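Local coordinates for endo-beta-1,4-glucanase (Bacillus licheniformis, PDB 2JEN), which hydrolyses internal beta-1,4 links in the glucan backbone of xyloglucan, a plant cell-wall polysaccharide, as a glycoside hydrolase of family 12, at the interface of chains A and B. Residues are numbered along the deposited sequence; one frame, centred on the assembly and turned at random. Chains: chain A/B, Endo-beta-1,4-glucanase.

Contact 1: the interface of chains A and B. Residues chain A 81-83; chain B 66, 68, 71-72, 252.
The loop of chain A at A:Ser81, A:Asn82 and A:Thr83 meets B:Asp72 at the start of strand 72-79, the preceding loop at B:Ser71, and B:Asn252 near the end of strand 247-253. Chain A gives a hydrogen bond to each oxygen of the B:Asp72 carboxylate. A:Ser81 OG donates to B:Asp72 OD2 (2.8 Å) on the syn side, somewhat off the carboxylate plane. The backbone A:Asn82 N gives to B:Asp72 OD1 (2.8 Å) from above that plane. B:Asn68 ND2 is a further donor to B:Asp72 OD2 (3.0 Å), from the face opposite to the serine. This second-shell amide thus helps to fix the rotation of the acid. The side chains of A:Asn82 and B:Asp72 run past each other in opposite directions. A:Asn82 ND2 donates straight to a lone pair of the carbonyl B:Ser71 O (2.9 Å). CG of A:Asn82 lies between its backbone N and carbonyl carbon (chi1 64°), which brings the amide to that carbonyl. Water 1 joins A:Asn82 OD1 to the same carbonyl. The B:Asn252 amide stands nearly perpendicular to that of A:Asn82. As modelled, B:Tyr66 OH donates to B:Asn252 OD1 (2.9 Å), but two amide nitrogens face each other, which is doubtful. If the B:Asn252 amide were turned over, the tyrosine hydroxyl would probably have to accept instead. A:Thr83 N bonds A:Ser81 OG and braces the loop. This small polar patch links two enzyme copies, perhaps only through crystal packing.

Contact 2: the interface of chains A and B. Residues chain A 78, 80, 129, 248; chain B 76, 127, 250.
B:Gln250 reaches across to A:Thr248, both on strand 247-253 of their own copies of the family 12 beta-sandwich. The two side chains meet at a slant. B:Gln250 is extended beyond CG (chi2 -172°), which carries its amide to the chain A surface. B:Gln250 NE2 donates to the hydroxyl A:Thr248 OG1 (3.0 Å). The bond is bent, 136° at the hydrogen, and the hydroxyl sits somewhat off the amide plane. A:Thr248 OG1 gives its own hydrogen to A:Asn78 OD1 (2.7 Å). That second-shell bond leaves the hydroxyl able to accept from the glutamine. Water 2 joins A:Asn78 OD1, A:Thr248 OG1 and B:Gln250 OE1. B:Gln250 OE1 also lies against A:Pro80 CB (3.8 Å). Beside it, A:Pro80 CG and B:Val76 CG2 touch at 4.1 Å, with the side chains at about a right angle.

A:Asn129 approaches B:Gln250 from the opposite direction, their amide planes 63° apart. Water 3 lies between them. A nearly straight bond joins it to B:Gln250 NE2 (2.9 Å), and it also links A:Asn129 ND2 to the carbonyl B:Ser127 O. A:Asn129 OD1 accepts from the backbone A:Thr248 N (2.9 Å), which fixes which way round this amide lies. A:Asn129 ND2 also rests against B:Ser127 CB (3.3 Å). With an alanine in place of A:Asn129, A:Thr248 N would probably lose its acceptor, and water 3 would be held less firmly between the chains.

Contact 1: the interface of chains A and B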
# COMPACT_ATOMS: atom_id res chain seq x y z
N SER A 81 -8.07 17.30 4.23
CA SER A 81 -7.87 18.74 4.22
C SER A 81 -9.19 19.45 4.58
O SER A 81 -10.26 18.98 4.21
CB SER A 81 -7.49 19.20 2.81
OG SER A 81 -7.31 20.64 2.76
N ASN A 82 -9.06 20.58 5.25
CA ASN A 82 -10.20 21.42 5.61
C ASN A 82 -10.42 22.60 4.67
O ASN A 82 -11.38 23.36 4.87
CB ASN A 82 -10.10 21.92 7.05
CG ASN A 82 -8.91 22.82 7.28
OD1 ASN A 82 -8.62 23.71 6.45
ND2 ASN A 82 -8.20 22.64 8.40
N THR A 83 -9.57 22.78 3.65
CA THR A 83 -9.60 24.00 2.92
C THR A 83 -10.61 23.99 1.79
O THR A 83 -11.10 22.96 1.37
CB THR A 83 -8.24 24.43 2.38
OG1 THR A 83 -7.89 23.51 1.35
CG2 THR A 83 -7.16 24.50 3.48
N TYR B 66 -0.25 13.86 8.97
CA TYR B 66 -0.03 14.78 7.86
C TYR B 66 -0.06 16.22 8.28
O TYR B 66 -0.71 16.62 9.24
CB TYR B 66 -1.07 14.55 6.75
CG TYR B 66 -2.48 15.04 7.06
CD1 TYR B 66 -3.41 14.24 7.70
CD2 TYR B 66 -2.86 16.30 6.68
CE1 TYR B 66 -4.68 14.70 7.94
CE2 TYR B 66 -4.13 16.78 6.92
CZ TYR B 66 -5.04 15.97 7.57
OH TYR B 66 -6.35 16.42 7.73
N ASN B 68 -0.42 19.80 6.01
CA ASN B 68 -0.50 20.61 4.78
C ASN B 68 -0.09 22.06 5.06
O ASN B 68 0.64 22.66 4.29
CB ASN B 68 -1.90 20.56 4.19
CG ASN B 68 -2.35 19.17 3.82
OD1 ASN B 68 -1.52 18.33 3.42
ND2 ASN B 68 -3.64 18.91 3.95
N SER B 71 -2.57 25.39 9.70
CA SER B 71 -4.02 25.38 9.92
C SER B 71 -4.74 24.27 9.16
O SER B 71 -5.94 24.33 8.98
CB SER B 71 -4.63 26.74 9.55
OG SER B 71 -4.52 26.98 8.16
N ASP B 72 -4.01 23.24 8.75
CA ASP B 72 -4.59 22.13 8.00
C ASP B 72 -3.67 20.93 8.16
O ASP B 72 -2.77 20.68 7.36
CB ASP B 72 -4.76 22.52 6.52
CG ASP B 72 -5.52 21.49 5.72
OD1 ASP B 72 -6.41 20.80 6.29
OD2 ASP B 72 -5.26 21.40 4.47
N ASN B 252 -8.97 16.27 11.60
CA ASN B 252 -8.34 17.41 10.98
C ASN B 252 -8.37 18.53 11.98
O ASN B 252 -9.39 18.75 12.67
CB ASN B 252 -9.08 17.83 9.71
CG ASN B 252 -8.51 19.06 9.11
OD1 ASN B 252 -7.55 19.03 8.25
ND2 ASN B 252 -9.02 20.16 9.55
O HOH W 1 -7.58 26.12 6.88

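Contact 2: the interface of chains A and B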
# COMPACT_ATOMS: atom_id res chain seq x y z
N ASN A 78 -9.34 9.67 -0.76
CA ASN A 78 -9.05 10.19 0.54
C ASN A 78 -8.24 11.46 0.43
O ASN A 78 -7.12 11.42 -0.08
CB ASN A 78 -8.22 9.16 1.33
CG ASN A 78 -7.79 9.66 2.67
OD1 ASN A 78 -8.56 10.27 3.39
ND2 ASN A 78 -6.54 9.43 3.00
N PRO A 80 -7.37 14.33 2.90
CA PRO A 80 -7.44 14.95 4.22
C PRO A 80 -7.06 16.43 4.23
O PRO A 80 -5.89 16.79 4.26
CB PRO A 80 -6.48 14.10 5.07
CG PRO A 80 -6.21 12.89 4.28
CD PRO A 80 -6.31 13.32 2.85
N ASN A 129 -17.59 11.21 3.51
CA ASN A 129 -17.68 12.30 4.45
C ASN A 129 -17.01 13.55 3.89
O ASN A 129 -16.63 13.56 2.72
CB ASN A 129 -17.16 11.89 5.82
CG ASN A 129 -15.71 11.52 5.81
OD1 ASN A 129 -14.93 11.95 4.96
ND2 ASN A 129 -15.32 10.67 6.77
N THR A 248 -13.13 11.54 2.73
CA THR A 248 -12.89 10.25 2.16
C THR A 248 -14.20 9.61 1.77
O THR A 248 -15.22 9.80 2.43
CB THR A 248 -12.25 9.30 3.22
OG1 THR A 248 -11.22 9.96 3.95
CG2 THR A 248 -11.70 8.06 2.57
N VAL B 76 -4.91 10.03 10.20
CA VAL B 76 -5.84 9.08 9.68
C VAL B 76 -5.43 7.73 10.28
O VAL B 76 -4.24 7.44 10.38
CB VAL B 76 -5.69 9.11 8.15
CG1 VAL B 76 -6.81 8.31 7.50
CG2 VAL B 76 -5.62 10.60 7.63
N SER B 127 -14.07 12.44 11.96
CA SER B 127 -15.02 11.55 11.32
C SER B 127 -14.46 10.14 11.52
O SER B 127 -13.42 9.81 10.92
CB SER B 127 -15.13 11.84 9.83
OG SER B 127 -15.70 13.11 9.58
N GLN B 250 -10.44 9.69 11.03
CA GLN B 250 -9.47 10.72 10.91
C GLN B 250 -9.86 11.93 11.73
O GLN B 250 -11.05 12.12 12.06
CB GLN B 250 -9.32 11.11 9.45
CG GLN B 250 -10.50 11.85 8.87
CD GLN B 250 -10.37 12.03 7.38
OE1 GLN B 250 -9.52 12.81 6.90
NE2 GLN B 250 -11.20 11.31 6.63
O HOH W 2 -9.96 12.66 4.17
O HOH W 3 -12.94 9.45 8.10

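The C-alpha centres of contact 1 and contact 2 lie about 11 Å apart, so they are neighbouring parts of one interface. Strands 72-79 and 247-253 of chain B serve both. B:Asp72 and B:Asn252 lie in contact 1, and B:Val76 and B:Gln250 in contact 2. On chain A, A:Pro80 of contact 2 runs directly into A:Ser81 of contact 1. Contact 1 relies on direct bonds to a carboxylate, while contact 2 relies more on bridging water. The same strands on both copies take part, but not as an exact two-fold. The interface may be only a packing contact; the structure alone does not show whether the copies associate in solution.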